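Local coordinates for protein serpin-12 (Manduca sexta, PDB 6CJ7) that probably inhibits serine proteases by the serpin mechanism and controls the prophenoloxidase activation system in larval hemolymph, at residues G175-P180 with L324-R329; A220-L225 with S233-L238; N91-A96 with N169-K174; D148-L153 with L319-L324. All coordinates share one frame; numbering follows the deposited sequence.

Contact 1: residues G175-P180 with L324-R329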
# COMPACT_ATOMS: atom_id res chain seq x y z
N GLY A 175 -7.95 1.53 11.60
CA GLY A 175 -8.02 2.79 12.30
C GLY A 175 -9.31 2.92 13.10
O GLY A 175 -10.20 2.07 13.06
N LEU A 176 -9.37 4.01 13.86
CA LEU A 176 -10.55 4.38 14.63
C LEU A 176 -11.09 5.67 14.04
O LEU A 176 -10.36 6.66 13.92
CB LEU A 176 -10.18 4.57 16.10
CG LEU A 176 -11.30 4.70 17.12
CD1 LEU A 176 -11.54 3.37 17.79
CD2 LEU A 176 -10.94 5.76 18.15
N TRP A 177 -12.36 5.67 13.64
CA TRP A 177 -12.93 6.89 13.09
C TRP A 177 -12.94 8.00 14.14
O TRP A 177 -13.06 7.76 15.34
CB TRP A 177 -14.37 6.66 12.61
CG TRP A 177 -14.51 5.60 11.57
CD1 TRP A 177 -15.19 4.42 11.71
CD2 TRP A 177 -14.00 5.62 10.23
NE1 TRP A 177 -15.12 3.70 10.54
CE2 TRP A 177 -14.41 4.42 9.61
CE3 TRP A 177 -13.24 6.53 9.48
CZ2 TRP A 177 -14.08 4.09 8.29
CZ3 TRP A 177 -12.91 6.22 8.17
CH2 TRP A 177 -13.34 5.00 7.58
N GLU A 178 -12.81 9.24 13.65
CA GLU A 178 -13.00 10.40 14.52
C GLU A 178 -14.36 10.34 15.21
O GLU A 178 -14.47 10.63 16.41
CB GLU A 178 -12.86 11.67 13.68
CG GLU A 178 -12.71 12.96 14.44
CD GLU A 178 -12.52 14.14 13.50
OE1 GLU A 178 -13.41 14.38 12.67
OE2 GLU A 178 -11.46 14.80 13.58
N ILE A 179 -15.39 9.96 14.47
CA ILE A 179 -16.73 9.79 15.02
C ILE A 179 -17.22 8.39 14.65
O ILE A 179 -17.08 7.97 13.49
CB ILE A 179 -17.67 10.89 14.51
CG1 ILE A 179 -17.25 12.24 15.09
CG2 ILE A 179 -19.12 10.58 14.91
CD1 ILE A 179 -18.01 13.44 14.53
N PRO A 180 -17.77 7.64 15.60
CA PRO A 180 -18.14 6.25 15.31
C PRO A 180 -19.37 6.16 14.41
O PRO A 180 -20.21 7.05 14.38
CB PRO A 180 -18.44 5.66 16.69
CG PRO A 180 -18.79 6.83 17.53
CD PRO A 180 -17.99 7.98 17.01
N LEU A 324 -6.07 -4.03 4.81
CA LEU A 324 -6.83 -2.88 5.28
C LEU A 324 -8.19 -3.37 5.76
O LEU A 324 -8.89 -4.07 5.02
CB LEU A 324 -7.03 -1.85 4.16
CG LEU A 324 -7.98 -0.71 4.48
CD1 LEU A 324 -7.35 0.19 5.54
CD2 LEU A 324 -8.29 0.08 3.21
N THR A 325 -8.56 -2.99 6.98
CA THR A 325 -9.83 -3.39 7.57
C THR A 325 -10.55 -2.14 8.04
O THR A 325 -9.94 -1.28 8.68
CB THR A 325 -9.62 -4.34 8.77
OG1 THR A 325 -8.89 -5.50 8.35
CG2 THR A 325 -10.95 -4.77 9.35
N ILE A 326 -11.85 -2.05 7.75
CA ILE A 326 -12.66 -0.99 8.34
C ILE A 326 -13.87 -1.59 9.04
O ILE A 326 -14.38 -2.64 8.64
CB ILE A 326 -13.10 0.08 7.30
CG1 ILE A 326 -14.11 -0.47 6.30
CG2 ILE A 326 -11.89 0.68 6.57
CD1 ILE A 326 -14.76 0.65 5.52
N ASP A 327 -14.31 -0.92 10.10
CA ASP A 327 -15.57 -1.29 10.76
C ASP A 327 -16.13 -0.03 11.43
O ASP A 327 -15.70 1.08 11.11
CB ASP A 327 -15.37 -2.47 11.73
CG ASP A 327 -14.45 -2.17 12.91
OD1 ASP A 327 -14.22 -0.99 13.25
OD2 ASP A 327 -13.96 -3.15 13.52
N GLU A 328 -17.08 -0.21 12.34
CA GLU A 328 -17.84 0.93 12.87
C GLU A 328 -17.08 1.76 13.90
O GLU A 328 -17.52 2.87 14.22
CB GLU A 328 -19.14 0.47 13.52
CG GLU A 328 -20.19 -0.15 12.59
CD GLU A 328 -20.04 -1.66 12.43
OE1 GLU A 328 -21.02 -2.29 11.99
OE2 GLU A 328 -18.97 -2.23 12.70
N ARG A 329 -16.00 1.24 14.47
CA ARG A 329 -15.52 1.78 15.74
C ARG A 329 -14.92 3.18 15.59
O ARG A 329 -14.18 3.46 14.64
CB ARG A 329 -14.50 0.82 16.36
CG ARG A 329 -14.39 1.01 17.86
CD ARG A 329 -13.48 0.01 18.54
NE ARG A 329 -13.32 0.34 19.96
CZ ARG A 329 -12.18 0.76 20.50
NH1 ARG A 329 -11.09 0.86 19.76
NH2 ARG A 329 -12.13 1.05 21.80
O HOH W 1 -9.79 1.23 9.55
O HOH W 2 -12.49 1.74 10.44
O HOH W 3 -13.04 1.64 12.94
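W177 is held against the turn D327-R329 by both of its nitrogens. Its backbone N donates to R329 O at 3.0 Å, in the carbonyl plane and on a lone pair. The indole NE1 reaches D327 O at 2.7 Å, nearly along the C=O axis but 18° out of the ring plane. With CG beside the backbone N (chi1 -58°), the ring also brings CZ2 to 4.2 Å from I326 CB, while F227 stacks on it and F181 meets it edge-to-face. In serpins this is the breach, the end of sheet A where the strands corresponding to 165-174 and 317-326 part and the reactive-centre loop begins to insert. A phenylalanine in place of W177 would probably leave D327 O without its indole donor and the ring freer to shift. The turn itself is braced by an Asx turn, R329 N donating to D327 OD1 at 3.1 Å, and that carboxylate also forms a salt bridge with K174. Between the diverging backbones the fit is looser and water fills in: water 1 links G175 N, at 2.8 Å, to T325 O. On the exposed flank, the extended arm of R329 crosses L176, whose CD1 lies 3.7 Å from R329 CG.

Contact 2: residues A220-L225 with S233-L238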
# COMPACT_ATOMS: atom_id res chain seq x y z
N ALA A 220 -17.22 11.47 -10.62
CA ALA A 220 -17.27 10.65 -9.41
C ALA A 220 -17.61 11.51 -8.20
O ALA A 220 -17.29 12.70 -8.16
CB ALA A 220 -15.95 9.92 -9.19
N LYS A 221 -18.25 10.89 -7.22
CA LYS A 221 -18.46 11.50 -5.92
C LYS A 221 -17.30 11.15 -5.01
O LYS A 221 -16.70 10.08 -5.12
CB LYS A 221 -19.77 11.01 -5.29
CG LYS A 221 -21.03 11.46 -5.97
CD LYS A 221 -22.21 10.76 -5.32
CE LYS A 221 -23.53 11.17 -5.96
NZ LYS A 221 -24.69 10.63 -5.20
N VAL A 222 -16.99 12.07 -4.08
CA VAL A 222 -15.87 11.93 -3.16
C VAL A 222 -16.35 12.24 -1.75
O VAL A 222 -17.04 13.24 -1.54
CB VAL A 222 -14.72 12.89 -3.54
CG1 VAL A 222 -13.57 12.80 -2.52
CG2 VAL A 222 -14.22 12.61 -4.95
N VAL A 223 -15.98 11.40 -0.78
CA VAL A 223 -16.12 11.75 0.63
C VAL A 223 -14.81 11.44 1.35
O VAL A 223 -14.12 10.47 1.01
CB VAL A 223 -17.32 11.02 1.29
CG1 VAL A 223 -17.07 9.54 1.47
CG2 VAL A 223 -17.68 11.68 2.62
N VAL A 224 -14.44 12.31 2.30
CA VAL A 224 -13.22 12.17 3.09
C VAL A 224 -13.63 11.83 4.51
O VAL A 224 -14.28 12.63 5.19
CB VAL A 224 -12.38 13.46 3.07
CG1 VAL A 224 -11.15 13.30 3.95
CG2 VAL A 224 -12.01 13.85 1.64
N LEU A 225 -13.24 10.64 4.98
CA LEU A 225 -13.64 10.16 6.30
C LEU A 225 -12.44 10.20 7.24
O LEU A 225 -11.50 9.41 7.06
CB LEU A 225 -14.21 8.75 6.20
CG LEU A 225 -15.26 8.57 5.10
CD1 LEU A 225 -15.64 7.10 4.91
CD2 LEU A 225 -16.49 9.43 5.44
N SER A 233 -6.94 9.72 6.68
CA SER A 233 -8.28 9.80 6.12
C SER A 233 -8.50 8.60 5.22
O SER A 233 -7.58 8.13 4.56
CB SER A 233 -8.47 11.05 5.25
OG SER A 233 -8.20 12.24 5.98
N LEU A 234 -9.74 8.11 5.19
CA LEU A 234 -10.17 7.22 4.13
C LEU A 234 -10.90 8.07 3.10
O LEU A 234 -11.93 8.69 3.39
CB LEU A 234 -11.07 6.08 4.62
CG LEU A 234 -11.21 4.95 3.59
CD1 LEU A 234 -9.92 4.13 3.50
CD2 LEU A 234 -12.42 4.08 3.93
N ILE A 235 -10.32 8.15 1.90
CA ILE A 235 -10.90 8.91 0.80
C ILE A 235 -11.60 7.90 -0.09
O ILE A 235 -10.98 6.97 -0.61
CB ILE A 235 -9.82 9.69 0.05
CG1 ILE A 235 -9.12 10.65 1.02
CG2 ILE A 235 -10.43 10.46 -1.13
CD1 ILE A 235 -7.88 11.32 0.45
N VAL A 236 -12.92 8.04 -0.21
CA VAL A 236 -13.73 7.08 -0.95
C VAL A 236 -14.26 7.78 -2.19
O VAL A 236 -14.82 8.88 -2.10
CB VAL A 236 -14.88 6.53 -0.09
CG1 VAL A 236 -15.68 5.48 -0.87
CG2 VAL A 236 -14.33 5.95 1.21
N VAL A 237 -14.07 7.15 -3.35
CA VAL A 237 -14.38 7.77 -4.63
C VAL A 237 -15.30 6.81 -5.38
O VAL A 237 -14.95 5.64 -5.59
CB VAL A 237 -13.10 8.06 -5.43
CG1 VAL A 237 -13.42 8.95 -6.61
CG2 VAL A 237 -12.05 8.72 -4.54
N LEU A 238 -16.47 7.31 -5.75
CA LEU A 238 -17.55 6.48 -6.26
C LEU A 238 -17.91 6.94 -7.67
O LEU A 238 -18.35 8.09 -7.84
CB LEU A 238 -18.75 6.58 -5.33
CG LEU A 238 -20.01 5.77 -5.60
CD1 LEU A 238 -19.74 4.29 -5.49
CD2 LEU A 238 -21.09 6.19 -4.60
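S233 meets V224 carbon to carbon, its CB 3.7 Å from V224 CG1, the branch that lies anti to the V224 backbone N (chi1 178°). Its hydroxyl is taken by N366. L234 comes next and is doubly bonded to L225: L225 N reaches L234 O at 2.8 Å, and L234 N returns the bond to L225 O. I235 turns to the other face, where it forms a non-hydrogen-bonded pair with V224. Its CG2 lies beside V222 CG1 at 4.2 Å, the two side chains pointing the same way. Here the two strands form an antiparallel beta hairpin within serpin sheet B, in the buried body of the fold. Strands 198-215 and 359-365 extend it on its two edges. V236 and V223 form a two-bond pair, with V236 N to V223 O at 3.0 Å. Alongside, V223 CG1 sits between its own backbone N and carbonyl carbon, which sets it 4.0 Å from V236 CB. V236 CG2 meanwhile is crossed by L225, whose CD1 is 4.1 Å away. V237 lies on the face of V222, V224 and I235, and V237 CG1 touches A220 CB at 3.7 Å. On that same face F260 of helix 254-260 packs on V222 and I235. L238 ends the walk with another two-bond pair, its N giving to K221 O at 2.9 Å. The extended K221 side chain leads away from it, toward F353 and the backbone oxygen of Y352.

Contact 3: residues N91-A96 with N169-K174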
# COMPACT_ATOMS: atom_id res chain seq x y z
N ASN A 91 -5.26 4.53 16.15
CA ASN A 91 -5.06 4.11 14.77
C ASN A 91 -3.89 3.14 14.73
O ASN A 91 -2.79 3.47 15.19
CB ASN A 91 -4.78 5.31 13.86
CG ASN A 91 -5.94 6.29 13.82
OD1 ASN A 91 -7.09 5.89 13.71
ND2 ASN A 91 -5.63 7.59 13.90
N ILE A 92 -4.12 1.95 14.19
CA ILE A 92 -3.07 0.94 14.13
C ILE A 92 -2.51 0.90 12.71
O ILE A 92 -3.19 0.45 11.78
CB ILE A 92 -3.59 -0.44 14.56
CG1 ILE A 92 -4.09 -0.38 16.00
CG2 ILE A 92 -2.48 -1.49 14.39
CD1 ILE A 92 -4.64 -1.69 16.50
N LEU A 93 -1.27 1.35 12.54
CA LEU A 93 -0.55 1.19 11.29
C LEU A 93 0.72 0.41 11.60
O LEU A 93 1.55 0.88 12.39
CB LEU A 93 -0.22 2.54 10.64
CG LEU A 93 0.63 2.52 9.36
CD1 LEU A 93 -0.15 1.89 8.21
CD2 LEU A 93 1.08 3.93 8.99
N LYS A 94 0.84 -0.79 11.02
CA LYS A 94 1.97 -1.68 11.28
C LYS A 94 2.68 -1.93 9.97
O LYS A 94 2.06 -2.36 8.99
CB LYS A 94 1.52 -3.00 11.90
CG LYS A 94 0.90 -2.90 13.28
CD LYS A 94 1.94 -2.51 14.31
CE LYS A 94 1.38 -2.56 15.72
NZ LYS A 94 2.45 -2.27 16.72
N THR A 95 3.98 -1.67 9.94
CA THR A 95 4.77 -1.90 8.74
C THR A 95 5.85 -2.93 9.05
O THR A 95 6.35 -3.01 10.17
CB THR A 95 5.41 -0.62 8.20
OG1 THR A 95 6.23 -0.03 9.21
CG2 THR A 95 4.34 0.37 7.76
N ALA A 96 6.17 -3.74 8.04
CA ALA A 96 7.28 -4.69 8.14
C ALA A 96 8.09 -4.59 6.86
O ALA A 96 7.65 -5.06 5.80
CB ALA A 96 6.78 -6.11 8.37
N ASN A 169 8.01 -6.14 2.05
CA ASN A 169 7.44 -4.88 2.52
C ASN A 169 5.96 -5.13 2.72
O ASN A 169 5.24 -5.38 1.74
CB ASN A 169 7.68 -3.75 1.52
CG ASN A 169 9.16 -3.46 1.34
OD1 ASN A 169 9.85 -4.09 0.51
ND2 ASN A 169 9.67 -2.52 2.14
N ALA A 170 5.54 -5.11 3.97
CA ALA A 170 4.16 -5.46 4.33
C ALA A 170 3.56 -4.32 5.13
O ALA A 170 4.27 -3.59 5.83
CB ALA A 170 4.14 -6.76 5.12
N VAL A 171 2.24 -4.16 5.04
CA VAL A 171 1.59 -3.10 5.81
C VAL A 171 0.18 -3.54 6.18
O VAL A 171 -0.53 -4.17 5.39
CB VAL A 171 1.58 -1.76 5.03
CG1 VAL A 171 0.77 -1.86 3.77
CG2 VAL A 171 1.06 -0.64 5.93
N TYR A 172 -0.20 -3.22 7.42
CA TYR A 172 -1.54 -3.49 7.96
C TYR A 172 -2.09 -2.20 8.54
O TYR A 172 -1.39 -1.52 9.30
CB TYR A 172 -1.49 -4.57 9.04
CG TYR A 172 -2.73 -4.65 9.91
CD1 TYR A 172 -3.93 -5.10 9.38
CD2 TYR A 172 -2.69 -4.33 11.26
CE1 TYR A 172 -5.07 -5.20 10.17
CE2 TYR A 172 -3.83 -4.43 12.06
CZ TYR A 172 -5.01 -4.87 11.51
OH TYR A 172 -6.14 -4.98 12.29
N PHE A 173 -3.34 -1.87 8.22
CA PHE A 173 -3.98 -0.72 8.84
C PHE A 173 -5.37 -1.07 9.33
O PHE A 173 -6.17 -1.65 8.59
CB PHE A 173 -4.09 0.48 7.88
CG PHE A 173 -4.67 1.72 8.53
CD1 PHE A 173 -6.02 2.02 8.43
CD2 PHE A 173 -3.86 2.57 9.26
CE1 PHE A 173 -6.56 3.14 9.04
CE2 PHE A 173 -4.38 3.70 9.87
CZ PHE A 173 -5.74 3.99 9.76
N LYS A 174 -5.66 -0.69 10.58
CA LYS A 174 -7.02 -0.66 11.09
C LYS A 174 -7.11 0.56 11.98
O LYS A 174 -6.41 0.64 12.99
CB LYS A 174 -7.36 -1.93 11.88
CG LYS A 174 -8.88 -2.18 12.07
CD LYS A 174 -9.48 -1.33 13.15
CE LYS A 174 -11.00 -1.45 13.15
NZ LYS A 174 -11.59 -0.40 14.02
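L93 and V171 meet methyl to methyl, L93 CD1 lying 3.6 Å from V171 CG2. The V171 torsion explains this: CG1 sits between backbone N and carbonyl carbon (chi1 64°), which leaves CG2 anti to the N and directed across to the neighbouring strand. T95 meets the same V171 branch, its CG2 coming within 3.9 Å of V171 CG2. F173, with CG anti to its backbone N (chi1 -176°), presents a ring edge to L93, whose CB lies in the ring plane 3.9 Å from F173 CD2. The same ring carbon is 3.4 Å from I92 O. These strands are neighbours in the central sheet A of the serpin fold, antiparallel and joined by six backbone hydrogen bonds, among them K94 N to Y172 O at 2.9 Å. On the face opposite to F173, I92 CG2 crosses the Y172 ring obliquely and touches CE2 at 4.0 Å. K94 CG stands at the edge of that ring, and the chain then bends at chi2 (-69°) and carries the amine off. A96 and A170 are small enough for their CB atoms to sit 4.2 Å apart beneath helix 131-145. An alanine in place of F173 would probably open a gap beside L93 CB and leave F227 and Y232, which meet the ring edge-to-face, without their aromatic partner. At the far end of the pair, N169 O accepts a bond from H320, in the region known in serpins as the shutter.

Contact 4: residues D148-L153 with L319-L324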
# COMPACT_ATOMS: atom_id res chain seq x y z
N ASP A 148 0.11 -10.14 13.80
CA ASP A 148 -0.22 -11.46 13.28
C ASP A 148 -1.20 -11.41 12.10
O ASP A 148 -1.80 -12.43 11.76
CB ASP A 148 -0.78 -12.37 14.38
CG ASP A 148 0.26 -12.75 15.41
OD1 ASP A 148 -0.02 -12.60 16.62
OD2 ASP A 148 1.37 -13.17 15.02
N LYS A 149 -1.34 -10.25 11.45
CA LYS A 149 -2.27 -10.13 10.34
C LYS A 149 -1.69 -10.63 9.02
O LYS A 149 -2.44 -11.03 8.13
CB LYS A 149 -2.72 -8.68 10.19
CG LYS A 149 -3.61 -8.22 11.32
CD LYS A 149 -4.81 -9.13 11.47
CE LYS A 149 -5.70 -8.68 12.61
NZ LYS A 149 -4.88 -8.32 13.81
N ILE A 150 -0.37 -10.61 8.87
CA ILE A 150 0.30 -11.06 7.66
C ILE A 150 1.28 -12.13 8.08
O ILE A 150 2.31 -11.84 8.71
CB ILE A 150 0.99 -9.90 6.92
CG1 ILE A 150 -0.05 -8.83 6.57
CG2 ILE A 150 1.72 -10.41 5.68
CD1 ILE A 150 0.55 -7.51 6.11
N ASP A 151 0.98 -13.39 7.77
CA ASP A 151 1.77 -14.48 8.31
C ASP A 151 2.19 -15.55 7.31
O ASP A 151 2.81 -16.53 7.73
CB ASP A 151 1.00 -15.17 9.46
CG ASP A 151 -0.26 -15.89 8.99
OD1 ASP A 151 -0.78 -15.56 7.90
OD2 ASP A 151 -0.72 -16.79 9.72
N LYS A 152 1.89 -15.40 6.02
CA LYS A 152 2.23 -16.46 5.06
C LYS A 152 2.66 -15.87 3.72
O LYS A 152 2.34 -16.41 2.66
CB LYS A 152 1.06 -17.43 4.87
CG LYS A 152 0.69 -18.24 6.11
CD LYS A 152 1.76 -19.28 6.45
CE LYS A 152 1.84 -19.55 7.96
NZ LYS A 152 0.64 -20.27 8.50
N LEU A 153 3.41 -14.76 3.75
CA LEU A 153 3.79 -14.09 2.51
C LEU A 153 4.82 -14.90 1.72
O LEU A 153 4.75 -14.95 0.49
CB LEU A 153 4.34 -12.70 2.82
CG LEU A 153 4.84 -11.86 1.63
CD1 LEU A 153 3.72 -11.65 0.61
CD2 LEU A 153 5.41 -10.52 2.10
N LEU A 319 8.45 -9.14 -2.51
CA LEU A 319 7.14 -9.55 -2.03
C LEU A 319 6.50 -8.43 -1.24
O LEU A 319 7.15 -7.80 -0.39
CB LEU A 319 7.26 -10.81 -1.15
CG LEU A 319 7.98 -11.97 -1.83
CD1 LEU A 319 8.20 -13.13 -0.86
CD2 LEU A 319 7.18 -12.42 -3.03
N HIS A 320 5.22 -8.19 -1.51
CA HIS A 320 4.46 -7.13 -0.86
C HIS A 320 3.14 -7.69 -0.34
O HIS A 320 2.46 -8.45 -1.02
CB HIS A 320 4.18 -5.98 -1.84
CG HIS A 320 3.24 -4.93 -1.30
ND1 HIS A 320 3.41 -4.34 -0.06
CD2 HIS A 320 2.11 -4.39 -1.82
CE1 HIS A 320 2.43 -3.48 0.15
NE2 HIS A 320 1.63 -3.48 -0.91
N SER A 321 2.78 -7.31 0.88
CA SER A 321 1.47 -7.66 1.42
C SER A 321 0.82 -6.42 2.00
O SER A 321 1.49 -5.58 2.61
CB SER A 321 1.55 -8.75 2.49
OG SER A 321 0.25 -9.04 2.99
N ALA A 322 -0.50 -6.32 1.83
CA ALA A 322 -1.24 -5.15 2.27
C ALA A 322 -2.57 -5.62 2.84
O ALA A 322 -3.29 -6.37 2.18
CB ALA A 322 -1.48 -4.17 1.12
N VAL A 323 -2.89 -5.19 4.06
CA VAL A 323 -4.16 -5.55 4.71
C VAL A 323 -4.81 -4.26 5.21
O VAL A 323 -4.20 -3.51 5.96
CB VAL A 323 -3.97 -6.53 5.88
CG1 VAL A 323 -5.31 -6.78 6.57
CG2 VAL A 323 -3.36 -7.85 5.42
N LEU A 324 -6.07 -4.03 4.81
CA LEU A 324 -6.83 -2.88 5.28
C LEU A 324 -8.19 -3.37 5.76
O LEU A 324 -8.89 -4.07 5.02
CB LEU A 324 -7.03 -1.85 4.16
CG LEU A 324 -7.98 -0.71 4.48
CD1 LEU A 324 -7.35 0.19 5.54
CD2 LEU A 324 -8.29 0.08 3.21
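In the loop that follows the helix lying across sheet A, the serpin helix F, I150 and L153 point at segment 319-324 of strand 317-326. I150 covers S321 and V323. Its CG2 is 3.4 Å from S321 OG and its CG1 is 3.6 Å from V323 CG2, the isoleucine and valine sliding past each other in opposite directions. The CG2 branch lies anti to the backbone N of I150 and CG1 beside it (chi1 -58°), which lets the two branches straddle the serine hydroxyl. That hydroxyl keeps polar partners under its apolar lid: D280 OD2 and A279 O of the next strand both hydrogen-bond to it, probably sharing its one proton. L153 works further along. With CG anti to its backbone N (chi1 178°), it runs alongside L319 in the opposite direction, CD2 reaching L319 CB at 3.8 Å, while CD1 lies 3.8 Å from H320 O. The join rests largely on apolar packing. In serpins, helix F and the segment after it lie over the path of loop insertion and are thought to be displaced. Helix 131-145 closes over I150 and L153 through I142, strand 265-282 runs along one edge of 319-324, and strand 165-174 lies along the other.

Overall arrangement
From the N terminus, contact 3 closes first, joining 91-96 to 169-174 across a loop that holds helix 131-145. Contact 4 starts inside that loop, at 148-153, and ends far later on strand 317-326, so the two cross. Contact 1 opens directly after contact 3 and ends on the same late strand, sharing L324 with contact 4, which it also crosses. The hairpin of contact 2 is nested within the long loops closed by contacts 1 and 4. Contact 3 pairs two strands of sheet A, and contact 4 packs the loop after helix 131-145 onto that sheet. Contact 1 bridges the top of sheet A toward sheet B, where W177 touches L225 and L234 of contact 2.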